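Local coordinates for LS-24 (Lathyrus sativus, PDB 3LP9), which may take part in the oxidative stress response and polyamine biosynthesis, binding hemin as a monomer and spermine as a dimer, at residues A8-S13 with D65-T70; I22-V27 with P46-F51; K52-T57 with D95-G100; S126-E131 with Y140-Y145. All blocks are in the same frame, centred on the assembly; numbering follows the deposited sequence.

The four contacts run from the hub of a four-bladed hemopexin propeller to its rim. Contact 1 lies nearest the axis, its centre about 4 Å from that of the chain, and holds Asp65 of the calcium site together with the sodium ion. Contact 4, in the third blade, meets it where Thr70 O and Tyr145 OH pack 3.3 Å apart. Contact 2, inside the first blade, is centred about 14 Å from the centre of contact 1. It passes directly into contact 3, Val47 CG1 packing 3.9 Å from Leu54 CD2. Contact 3 reaches the dimer interface, while contacts 2 and 4 stand on opposite sides of the chain's centre, about 27 Å apart between centres.

Contact 1: A8-S13 with D65-T70; sequences AAFRSS and DCSFDT. With CA (calcium ion), chain E; NA (sodium ion), chain G.
Asp69 splits its carboxylate between a metal and an arginine of the neighbouring strand: OD1 binds a sodium ion at 2.8 Å and also accepts the backbone N-H of Arg11, while OD2 faces the guanidinium. The Arg11 N to Asp69 OD1 bond is 3.0 Å and comes from above the carboxylate plane, 61° out of it. With CG set between its own backbone N and carbonyl carbon (chi1 47°), Asp69 leans across onto Arg11. The Arg11 chain bends at chi3 to bring NH2 to Asp69 OD2, a salt bridge of 3.2 Å whose hydrogen bond is weak, the two flat groups turned 65° apart. A positive charge and a metal thus share one acidic side chain, which would probably favour its ionised form. The sodium is also bound by a water that donates to Ala9 O at 2.6 Å, and Ala9 O takes a second, weak bond from Ser67 OG. That same Ser67 OG lies in the plane of the Phe10 ring, at its edge, 3.7 Å from CD1. Ala8 CB packs against the backbone between Asp65 and Cys66, where Asp65 O binds calcium at 2.5 Å. Carbonyl oxygens of Asn7, Asp121 and Asp175 complete the protein part of that site, a ring of carbonyl ligands around the propeller axis, as in hemopexin domains. Strands 8-11 and 66-69 run parallel as innermost strands of successive blades; each is paired within its own sheet, with strand 17-22 and strand 74-79, while Ala123 and Arg125 of strand 122-125 continue the circuit beside Phe68 and Asp69.

Contact 2: I22-V27 with P46-F51; sequences INDKYV and PVRDGF
Lys25 and Pro46 form an antiparallel, non-hydrogen-bonded pair with CA atoms 4.0 Å apart, just where the chain leaves a type II' turn (Ile22 to Lys25) on one side and enters helix 47-50 on the other. The carbonyl of Asp24 receives the first N-H of that helix, from Val47 N at 3.2 Å and nearly straight at 170°. It also accepts a hydrogen bond from a water, which in turn accepts a weak one from Arg48 N and lies over one face of the Arg48 guanidinium, offset toward its rim. Val47 CG2 packs against the same carbonyl. Asp24 CG lies between its backbone N and carbonyl carbon, which turns the side chain to the helix, where OD2 meets Arg48 NH2 in a 2.7 Å salt bridge, approached from the anti side with the two planes 57° apart. Arg48 NE has a second partner in Gly60 O, so the guanidinium is fixed from two directions. In the first blade of this hemopexin propeller, the contact joins the hairpin between strands 17-22 and 25-30 to the short helix that follows the outermost strand. Deeper in, Tyr26 extends its ring along the helix. Phe51 CE2 sits over the centre of one Tyr26 face, 3.3 Å from CE1, the two ring planes inclined at 47° and the centroids 4.5 Å apart. Gly50 brings its CA to the edge of the Tyr26 ring, 3.5 Å from CE1, where it has no side chain to hold the ring off. Phe21 of strand 17-22 packs against both aromatic residues.

Contact 3: K52-T57 with D95-G100; sequences KSLNQT and DKIILG
Asp95 turns its carboxylate toward Ser53, at the seam where the loop leaving the first blade of the hemopexin propeller crosses strand 96-98, an outer strand of the second. With CG between the backbone N and carbonyl carbon (chi1 55°), Asp95 presents OD2 to two donors of one residue. Ser53 N reaches Asp95 OD2 at 2.9 Å, nearly in line with the carboxylate bond to that oxygen. Ser53 OG meets Asp95 OD2 from the anti side at 3.0 Å. The other oxygen, OD1, accepts a hydrogen bond from a water that in turn accepts from Lys52 N. An alanine in place of Asp95 would probably leave Ser53 N and OG without their shared acceptor and set the loop freer to shift. Beyond this polar end, Ile97 lies obliquely across Leu54, its CG1 3.7 Å from Leu54 CD1. Strand and loop continue to the dimer interface: Ile97 O accepts from Gln56 NE2 of the second subunit, and Gln56 NE2 reciprocates with that subunit's Ile97 O. Next, Ile98 and Leu99 form a classic beta bulge opposite Leu85, where the strand turns a corner. Thr57, the N-cap of helix 58-62, meets Ile97 tip to tip, with CG2 4.1 Å from Ile97 CD1.

Contact 4: S126-E131 with Y140-Y145; sequences STRGKE and YARIDY
Arg142, extended from CG to NE with CG anti to its backbone N (chi1 177°), takes hold of Glu131 side-on, NE and NH2 both donating to OE1, each at 3.0 Å and from the same face of the carboxylate. The pair links the type II' turn Arg128 to Glu131 with strand 139-144 in the third blade of the hemopexin propeller. OE1 lies in the Arg142 guanidinium plane, yet the two flat groups are turned 47° apart. Glu131 OE2 has a long ion pair with Arg128 NE, and the guanidiniums come as near as 3.6 Å between Arg128 NH2 and Arg142 NH2. An alanine at Glu131 would probably leave these two positive charges facing each other with no carboxylate between them. One residue before Glu131, Lys130 CB stands over the centre of the Tyr145 ring, 3.8 Å from its centroid, while Lys130 O accepts from Tyr145 N at 3.1 Å. A water joins Lys130 N to Asp144 OD2; Asp144 OD1 accepts from Gly146 N and Ser147 N. Farther out, Asn152 binds Arg142 NH1, and Arg125 and Glu71 bond to the Tyr145 hydroxyl. An ST turn sets the start of the loop, with Arg128 N donating to Ser126 OG at 2.8 Å.

Contact 1: A8-S13 with D65-T70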
# COMPACT_ATOMS: atom_id res chain seq x y z
N ALA A 8 12.03 -12.04 5.28
CA ALA A 8 11.76 -12.53 3.95
C ALA A 8 13.06 -13.02 3.31
O ALA A 8 14.11 -12.60 3.72
CB ALA A 8 11.11 -11.46 3.08
N ALA A 9 12.99 -13.91 2.30
CA ALA A 9 14.16 -14.35 1.60
C ALA A 9 13.76 -14.91 0.26
O ALA A 9 12.70 -15.48 0.12
CB ALA A 9 14.89 -15.45 2.41
N PHE A 10 14.64 -14.80 -0.72
CA PHE A 10 14.46 -15.51 -1.98
C PHE A 10 15.79 -15.85 -2.64
O PHE A 10 16.81 -15.24 -2.40
CB PHE A 10 13.47 -14.75 -2.90
CG PHE A 10 14.03 -13.53 -3.56
CD1 PHE A 10 13.59 -12.26 -3.18
CD2 PHE A 10 14.89 -13.65 -4.70
CE1 PHE A 10 14.06 -11.11 -3.88
CE2 PHE A 10 15.37 -12.53 -5.40
CZ PHE A 10 14.96 -11.27 -4.99
N ARG A 11 15.78 -16.91 -3.43
CA ARG A 11 16.94 -17.35 -4.16
C ARG A 11 17.24 -16.49 -5.42
O ARG A 11 16.35 -16.22 -6.27
CB ARG A 11 16.78 -18.84 -4.55
CG ARG A 11 18.11 -19.44 -5.03
CD ARG A 11 18.01 -20.75 -5.66
NE ARG A 11 16.79 -20.82 -6.40
CZ ARG A 11 16.06 -21.91 -6.50
NH1 ARG A 11 16.43 -23.02 -5.89
NH2 ARG A 11 14.92 -21.87 -7.16
N SER A 12 18.52 -16.12 -5.57
CA SER A 12 18.95 -15.39 -6.77
C SER A 12 19.14 -16.32 -7.95
O SER A 12 19.42 -17.49 -7.76
CB SER A 12 20.23 -14.63 -6.49
OG SER A 12 20.57 -13.85 -7.63
N SER A 13 18.94 -15.81 -9.16
CA SER A 13 19.29 -16.61 -10.39
C SER A 13 20.81 -16.77 -10.48
O SER A 13 21.31 -17.66 -11.19
CB SER A 13 18.75 -15.94 -11.66
OG SER A 13 19.20 -14.62 -11.78
N ASP A 65 8.06 -8.21 3.66
CA ASP A 65 7.89 -9.25 4.71
C ASP A 65 7.68 -10.68 4.27
O ASP A 65 7.71 -11.55 5.07
CB ASP A 65 6.81 -8.82 5.68
CG ASP A 65 5.46 -8.73 5.02
OD1 ASP A 65 5.18 -9.53 4.03
OD2 ASP A 65 4.64 -7.95 5.56
N CYS A 66 7.52 -10.93 2.98
CA CYS A 66 7.47 -12.26 2.44
C CYS A 66 7.88 -12.11 0.95
O CYS A 66 7.80 -11.00 0.39
CB CYS A 66 6.08 -12.88 2.59
SG CYS A 66 5.95 -14.63 1.97
N SER A 67 8.35 -13.21 0.37
CA SER A 67 8.82 -13.24 -1.03
C SER A 67 9.08 -14.63 -1.54
O SER A 67 9.06 -15.57 -0.79
CB SER A 67 10.11 -12.43 -1.21
OG SER A 67 11.19 -12.97 -0.50
N PHE A 68 9.42 -14.73 -2.81
CA PHE A 68 9.85 -15.98 -3.40
C PHE A 68 10.15 -15.70 -4.86
O PHE A 68 9.43 -14.97 -5.56
CB PHE A 68 8.83 -17.11 -3.21
CG PHE A 68 7.47 -16.85 -3.90
CD1 PHE A 68 6.36 -16.41 -3.16
CD2 PHE A 68 7.30 -17.07 -5.27
CE1 PHE A 68 5.12 -16.18 -3.81
CE2 PHE A 68 6.07 -16.83 -5.90
CZ PHE A 68 4.98 -16.41 -5.19
N ASP A 69 11.29 -16.21 -5.29
CA ASP A 69 11.69 -16.18 -6.70
C ASP A 69 10.74 -17.01 -7.54
O ASP A 69 10.22 -18.03 -7.09
CB ASP A 69 13.09 -16.72 -6.82
CG ASP A 69 13.31 -18.02 -6.04
OD1 ASP A 69 13.32 -18.01 -4.78
OD2 ASP A 69 13.55 -19.03 -6.71
N THR A 70 10.50 -16.57 -8.78
CA THR A 70 9.61 -17.29 -9.69
C THR A 70 10.52 -17.94 -10.72
O THR A 70 10.83 -19.12 -10.65
CB THR A 70 8.53 -16.32 -10.28
OG1 THR A 70 9.13 -15.06 -10.56
CG2 THR A 70 7.41 -16.06 -9.28
CA CA E . 7.79 -12.86 7.17
NA NA G . 12.50 -19.75 -2.81
O HOH W 1 11.70 -17.63 -0.90
O HOH W 2 5.26 -11.46 7.25

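Contact 2: I22-V27 with P46-F51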
# COMPACT_ATOMS: atom_id res chain seq x y z
N ILE A 22 15.29 -7.84 6.09
CA ILE A 22 15.28 -7.62 7.55
C ILE A 22 14.83 -6.20 7.77
O ILE A 22 15.38 -5.29 7.17
CB ILE A 22 16.70 -7.75 8.18
CG1 ILE A 22 17.46 -8.92 7.58
CG2 ILE A 22 16.64 -7.83 9.74
CD1 ILE A 22 18.85 -9.01 8.02
N ASN A 23 13.82 -6.01 8.65
CA ASN A 23 13.26 -4.68 8.88
C ASN A 23 12.89 -4.04 7.53
O ASN A 23 12.17 -4.61 6.76
CB ASN A 23 14.19 -3.81 9.75
CG ASN A 23 14.49 -4.46 11.10
OD1 ASN A 23 13.67 -5.23 11.62
ND2 ASN A 23 15.66 -4.16 11.66
N ASP A 24 13.42 -2.85 7.27
CA ASP A 24 13.23 -2.22 5.99
C ASP A 24 14.52 -2.22 5.17
O ASP A 24 14.71 -1.36 4.33
CB ASP A 24 12.63 -0.82 6.20
CG ASP A 24 13.60 0.15 6.88
OD1 ASP A 24 14.50 -0.24 7.63
OD2 ASP A 24 13.41 1.34 6.61
N LYS A 25 15.43 -3.17 5.44
CA LYS A 25 16.58 -3.38 4.61
C LYS A 25 16.72 -4.79 4.03
O LYS A 25 15.88 -5.66 4.24
CB LYS A 25 17.88 -3.10 5.33
CG LYS A 25 17.77 -2.79 6.74
CD LYS A 25 17.76 -1.32 6.89
CE LYS A 25 18.53 -0.98 8.10
NZ LYS A 25 18.96 0.49 8.11
N TYR A 26 17.82 -4.97 3.32
CA TYR A 26 18.18 -6.26 2.81
C TYR A 26 19.69 -6.55 2.87
O TYR A 26 20.50 -5.66 3.04
CB TYR A 26 17.65 -6.43 1.40
CG TYR A 26 18.42 -5.74 0.31
CD1 TYR A 26 18.19 -4.39 -0.02
CD2 TYR A 26 19.35 -6.45 -0.43
CE1 TYR A 26 18.87 -3.79 -1.06
CE2 TYR A 26 20.04 -5.87 -1.48
CZ TYR A 26 19.79 -4.57 -1.79
OH TYR A 26 20.50 -4.06 -2.86
N VAL A 27 20.02 -7.81 2.78
CA VAL A 27 21.39 -8.29 2.71
C VAL A 27 21.39 -9.23 1.47
O VAL A 27 20.47 -10.01 1.26
CB VAL A 27 21.79 -9.05 4.01
CG1 VAL A 27 23.22 -9.49 3.98
CG2 VAL A 27 21.70 -8.17 5.19
N PRO A 46 19.02 -0.20 3.13
CA PRO A 46 17.59 0.02 2.79
C PRO A 46 17.16 -0.47 1.43
O PRO A 46 17.85 -0.32 0.43
CB PRO A 46 17.41 1.52 2.90
CG PRO A 46 18.46 1.91 3.92
CD PRO A 46 19.66 1.05 3.62
N VAL A 47 16.00 -1.10 1.43
CA VAL A 47 15.34 -1.52 0.21
C VAL A 47 15.15 -0.32 -0.73
O VAL A 47 15.18 -0.50 -1.97
CB VAL A 47 13.97 -2.14 0.56
CG1 VAL A 47 13.30 -2.70 -0.67
CG2 VAL A 47 14.19 -3.23 1.67
N ARG A 48 14.98 0.87 -0.14
CA ARG A 48 14.57 2.03 -0.95
C ARG A 48 15.80 2.51 -1.72
O ARG A 48 15.66 3.11 -2.78
CB ARG A 48 14.03 3.17 -0.07
CG ARG A 48 15.12 3.79 0.81
CD ARG A 48 14.58 4.72 1.82
NE ARG A 48 13.62 4.01 2.64
CZ ARG A 48 13.80 3.71 3.92
NH1 ARG A 48 14.92 4.08 4.55
NH2 ARG A 48 12.84 3.03 4.57
N ASP A 49 16.99 2.19 -1.17
CA ASP A 49 18.32 2.62 -1.71
C ASP A 49 18.85 1.53 -2.63
O ASP A 49 19.37 1.83 -3.72
CB ASP A 49 19.35 2.89 -0.61
CG ASP A 49 18.98 4.05 0.27
OD1 ASP A 49 18.32 4.99 -0.20
OD2 ASP A 49 19.37 4.05 1.44
N GLY A 50 18.67 0.27 -2.22
CA GLY A 50 19.13 -0.85 -3.00
C GLY A 50 18.39 -1.14 -4.28
O GLY A 50 19.00 -1.49 -5.28
N PHE A 51 17.07 -1.08 -4.19
CA PHE A 51 16.13 -1.34 -5.31
C PHE A 51 15.37 -0.06 -5.58
O PHE A 51 14.23 0.09 -5.14
CB PHE A 51 15.12 -2.44 -4.94
CG PHE A 51 15.74 -3.76 -4.62
CD1 PHE A 51 15.99 -4.68 -5.60
CD2 PHE A 51 16.06 -4.08 -3.33
CE1 PHE A 51 16.58 -5.92 -5.28
CE2 PHE A 51 16.63 -5.28 -3.01
CZ PHE A 51 16.89 -6.21 -4.01
O HOH W 3 13.57 0.53 2.44

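Contact 3: K52-T57 with D95-G100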
# COMPACT_ATOMS: atom_id res chain seq x y z
N LYS A 52 15.99 0.89 -6.27
CA LYS A 52 15.39 2.20 -6.44
C LYS A 52 13.98 2.25 -7.02
O LYS A 52 13.29 3.21 -6.77
CB LYS A 52 16.33 3.15 -7.20
CG LYS A 52 17.18 3.96 -6.21
CD LYS A 52 18.51 4.42 -6.79
CE LYS A 52 19.64 4.14 -5.77
NZ LYS A 52 20.65 3.25 -6.43
N SER A 53 13.59 1.25 -7.83
CA SER A 53 12.24 1.15 -8.33
C SER A 53 11.19 1.02 -7.19
O SER A 53 10.00 1.27 -7.40
CB SER A 53 12.11 0.01 -9.35
OG SER A 53 11.90 -1.27 -8.79
N LEU A 54 11.65 0.63 -5.98
CA LEU A 54 10.78 0.40 -4.81
C LEU A 54 10.78 1.58 -3.85
O LEU A 54 9.92 1.69 -3.02
CB LEU A 54 11.25 -0.87 -4.10
CG LEU A 54 10.57 -2.20 -4.40
CD1 LEU A 54 10.14 -2.33 -5.83
CD2 LEU A 54 11.46 -3.35 -4.03
N ASN A 55 11.76 2.47 -4.00
CA ASN A 55 11.94 3.65 -3.19
C ASN A 55 10.66 4.42 -2.80
O ASN A 55 10.32 4.49 -1.60
CB ASN A 55 12.96 4.55 -3.89
CG ASN A 55 12.95 5.99 -3.38
OD1 ASN A 55 13.24 6.28 -2.23
ND2 ASN A 55 12.58 6.90 -4.27
N GLN A 56 9.94 4.98 -3.76
CA GLN A 56 8.67 5.62 -3.41
C GLN A 56 7.45 4.70 -3.58
O GLN A 56 6.57 4.97 -4.34
CB GLN A 56 8.52 6.96 -4.15
CG GLN A 56 9.69 7.92 -3.83
CD GLN A 56 9.47 9.27 -4.41
OE1 GLN A 56 9.53 9.44 -5.62
NE2 GLN A 56 9.10 10.20 -3.59
N THR A 57 7.44 3.60 -2.83
CA THR A 57 6.33 2.65 -2.77
C THR A 57 6.25 2.15 -1.33
O THR A 57 7.14 2.49 -0.55
CB THR A 57 6.54 1.47 -3.75
OG1 THR A 57 7.61 0.66 -3.26
CG2 THR A 57 6.84 1.97 -5.14
N ASP A 95 16.59 -2.81 -11.30
CA ASP A 95 15.29 -3.29 -10.81
C ASP A 95 14.08 -2.46 -11.33
O ASP A 95 14.11 -1.23 -11.45
CB ASP A 95 15.33 -3.34 -9.29
CG ASP A 95 15.72 -2.01 -8.67
OD1 ASP A 95 16.92 -1.62 -8.71
OD2 ASP A 95 14.83 -1.30 -8.17
N LYS A 96 13.02 -3.18 -11.68
CA LYS A 96 11.76 -2.60 -12.04
C LYS A 96 10.64 -3.41 -11.41
O LYS A 96 10.82 -4.58 -11.05
CB LYS A 96 11.60 -2.53 -13.57
CG LYS A 96 11.56 -3.88 -14.30
CD LYS A 96 11.40 -3.69 -15.85
CE LYS A 96 11.50 -5.08 -16.59
NZ LYS A 96 11.18 -4.99 -18.05
N ILE A 97 9.47 -2.77 -11.30
CA ILE A 97 8.25 -3.44 -10.84
C ILE A 97 7.64 -3.95 -12.12
O ILE A 97 7.65 -3.25 -13.09
CB ILE A 97 7.26 -2.46 -10.09
CG1 ILE A 97 7.83 -1.98 -8.75
CG2 ILE A 97 5.98 -3.11 -9.79
CD1 ILE A 97 7.03 -0.87 -8.14
N ILE A 98 7.08 -5.14 -12.09
CA ILE A 98 6.34 -5.71 -13.21
C ILE A 98 4.80 -5.77 -13.00
O ILE A 98 4.02 -5.64 -13.94
CB ILE A 98 6.91 -7.12 -13.61
CG1 ILE A 98 8.26 -6.96 -14.36
CG2 ILE A 98 5.86 -7.87 -14.46
CD1 ILE A 98 9.17 -8.07 -14.15
N LEU A 99 4.38 -5.91 -11.75
CA LEU A 99 2.96 -6.15 -11.42
C LEU A 99 2.74 -5.39 -10.13
O LEU A 99 3.60 -5.50 -9.22
CB LEU A 99 2.86 -7.60 -11.03
CG LEU A 99 1.97 -8.76 -11.49
CD1 LEU A 99 0.63 -8.58 -10.87
CD2 LEU A 99 1.93 -8.85 -13.00
N GLY A 100 1.62 -4.67 -10.00
CA GLY A 100 1.28 -4.04 -8.73
C GLY A 100 2.02 -2.72 -8.41
O GLY A 100 2.52 -2.06 -9.33
O HOH W 4 18.36 0.51 -7.87

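Contact 4: S126-E131 with Y140-Y145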
# COMPACT_ATOMS: atom_id res chain seq x y z
N SER A 126 9.08 -24.22 -5.31
CA SER A 126 9.27 -25.67 -5.50
C SER A 126 10.16 -25.90 -6.73
O SER A 126 10.23 -25.06 -7.63
CB SER A 126 7.92 -26.33 -5.72
OG SER A 126 8.04 -27.69 -6.18
N THR A 127 10.84 -27.05 -6.79
CA THR A 127 11.69 -27.39 -7.93
C THR A 127 10.71 -27.83 -9.02
O THR A 127 11.04 -27.93 -10.22
CB THR A 127 12.69 -28.61 -7.61
OG1 THR A 127 11.97 -29.65 -6.95
CG2 THR A 127 13.80 -28.19 -6.73
N ARG A 128 9.50 -28.12 -8.56
CA ARG A 128 8.51 -28.71 -9.43
C ARG A 128 7.60 -27.74 -10.18
O ARG A 128 6.85 -27.00 -9.57
CB ARG A 128 7.67 -29.63 -8.58
CG ARG A 128 6.33 -29.89 -9.15
CD ARG A 128 6.34 -31.22 -9.82
NE ARG A 128 5.05 -31.75 -9.43
CZ ARG A 128 4.91 -32.76 -8.58
NH1 ARG A 128 5.99 -33.37 -8.06
NH2 ARG A 128 3.68 -33.14 -8.24
N GLY A 129 7.65 -27.79 -11.52
CA GLY A 129 6.88 -26.89 -12.41
C GLY A 129 6.92 -25.44 -11.94
O GLY A 129 8.01 -24.87 -11.69
N LYS A 130 5.74 -24.84 -11.84
CA LYS A 130 5.63 -23.46 -11.31
C LYS A 130 5.01 -23.41 -9.91
O LYS A 130 4.35 -22.43 -9.53
CB LYS A 130 4.84 -22.60 -12.31
CG LYS A 130 5.40 -22.66 -13.70
CD LYS A 130 4.73 -21.61 -14.50
CE LYS A 130 5.58 -21.09 -15.65
NZ LYS A 130 4.87 -19.87 -16.23
N GLU A 131 5.23 -24.49 -9.15
CA GLU A 131 4.66 -24.62 -7.81
C GLU A 131 5.42 -23.86 -6.69
O GLU A 131 6.61 -23.62 -6.79
CB GLU A 131 4.42 -26.09 -7.46
CG GLU A 131 3.37 -26.76 -8.36
CD GLU A 131 3.17 -28.21 -8.05
OE1 GLU A 131 3.41 -28.61 -6.89
OE2 GLU A 131 2.79 -28.97 -8.97
N TYR A 140 -0.34 -23.71 5.76
CA TYR A 140 0.45 -23.50 4.53
C TYR A 140 -0.34 -23.84 3.26
O TYR A 140 -1.20 -24.75 3.25
CB TYR A 140 1.74 -24.33 4.55
CG TYR A 140 1.51 -25.75 4.11
CD1 TYR A 140 1.02 -26.71 4.99
CD2 TYR A 140 1.79 -26.14 2.80
CE1 TYR A 140 0.79 -27.96 4.58
CE2 TYR A 140 1.55 -27.41 2.40
CZ TYR A 140 1.05 -28.30 3.29
OH TYR A 140 0.83 -29.58 2.86
N ALA A 141 -0.02 -23.10 2.20
CA ALA A 141 -0.66 -23.29 0.91
C ALA A 141 0.40 -23.71 -0.08
O ALA A 141 1.55 -23.26 0.03
CB ALA A 141 -1.31 -22.00 0.45
N ARG A 142 0.00 -24.57 -1.01
CA ARG A 142 0.83 -24.97 -2.17
C ARG A 142 0.09 -24.45 -3.42
O ARG A 142 -1.11 -24.77 -3.61
CB ARG A 142 0.95 -26.48 -2.20
CG ARG A 142 1.70 -27.08 -3.35
CD ARG A 142 1.43 -28.55 -3.23
NE ARG A 142 1.92 -29.27 -4.36
CZ ARG A 142 1.64 -30.52 -4.66
NH1 ARG A 142 0.84 -31.22 -3.86
NH2 ARG A 142 2.16 -31.05 -5.75
N ILE A 143 0.75 -23.55 -4.19
CA ILE A 143 0.11 -22.97 -5.38
C ILE A 143 0.84 -23.26 -6.72
O ILE A 143 1.93 -23.82 -6.73
CB ILE A 143 -0.18 -21.46 -5.20
CG1 ILE A 143 1.06 -20.63 -5.52
CG2 ILE A 143 -0.75 -21.20 -3.82
CD1 ILE A 143 0.82 -19.13 -5.55
N ASP A 144 0.22 -22.88 -7.83
CA ASP A 144 0.85 -22.92 -9.15
C ASP A 144 0.69 -21.52 -9.76
O ASP A 144 -0.41 -21.14 -10.11
CB ASP A 144 0.21 -23.98 -10.00
CG ASP A 144 0.84 -24.10 -11.37
OD1 ASP A 144 1.12 -23.07 -12.06
OD2 ASP A 144 1.06 -25.24 -11.79
N TYR A 145 1.77 -20.74 -9.83
CA TYR A 145 1.64 -19.38 -10.33
C TYR A 145 1.43 -19.24 -11.83
O TYR A 145 1.15 -18.13 -12.29
CB TYR A 145 2.77 -18.48 -9.90
CG TYR A 145 4.12 -18.82 -10.51
CD1 TYR A 145 5.15 -19.35 -9.71
CD2 TYR A 145 4.39 -18.53 -11.87
CE1 TYR A 145 6.42 -19.60 -10.23
CE2 TYR A 145 5.65 -18.81 -12.45
CZ TYR A 145 6.67 -19.36 -11.63
OH TYR A 145 7.91 -19.62 -12.17
O HOH W 5 3.30 -26.09 -12.42
O HOH W 6 0.19 -27.84 -10.93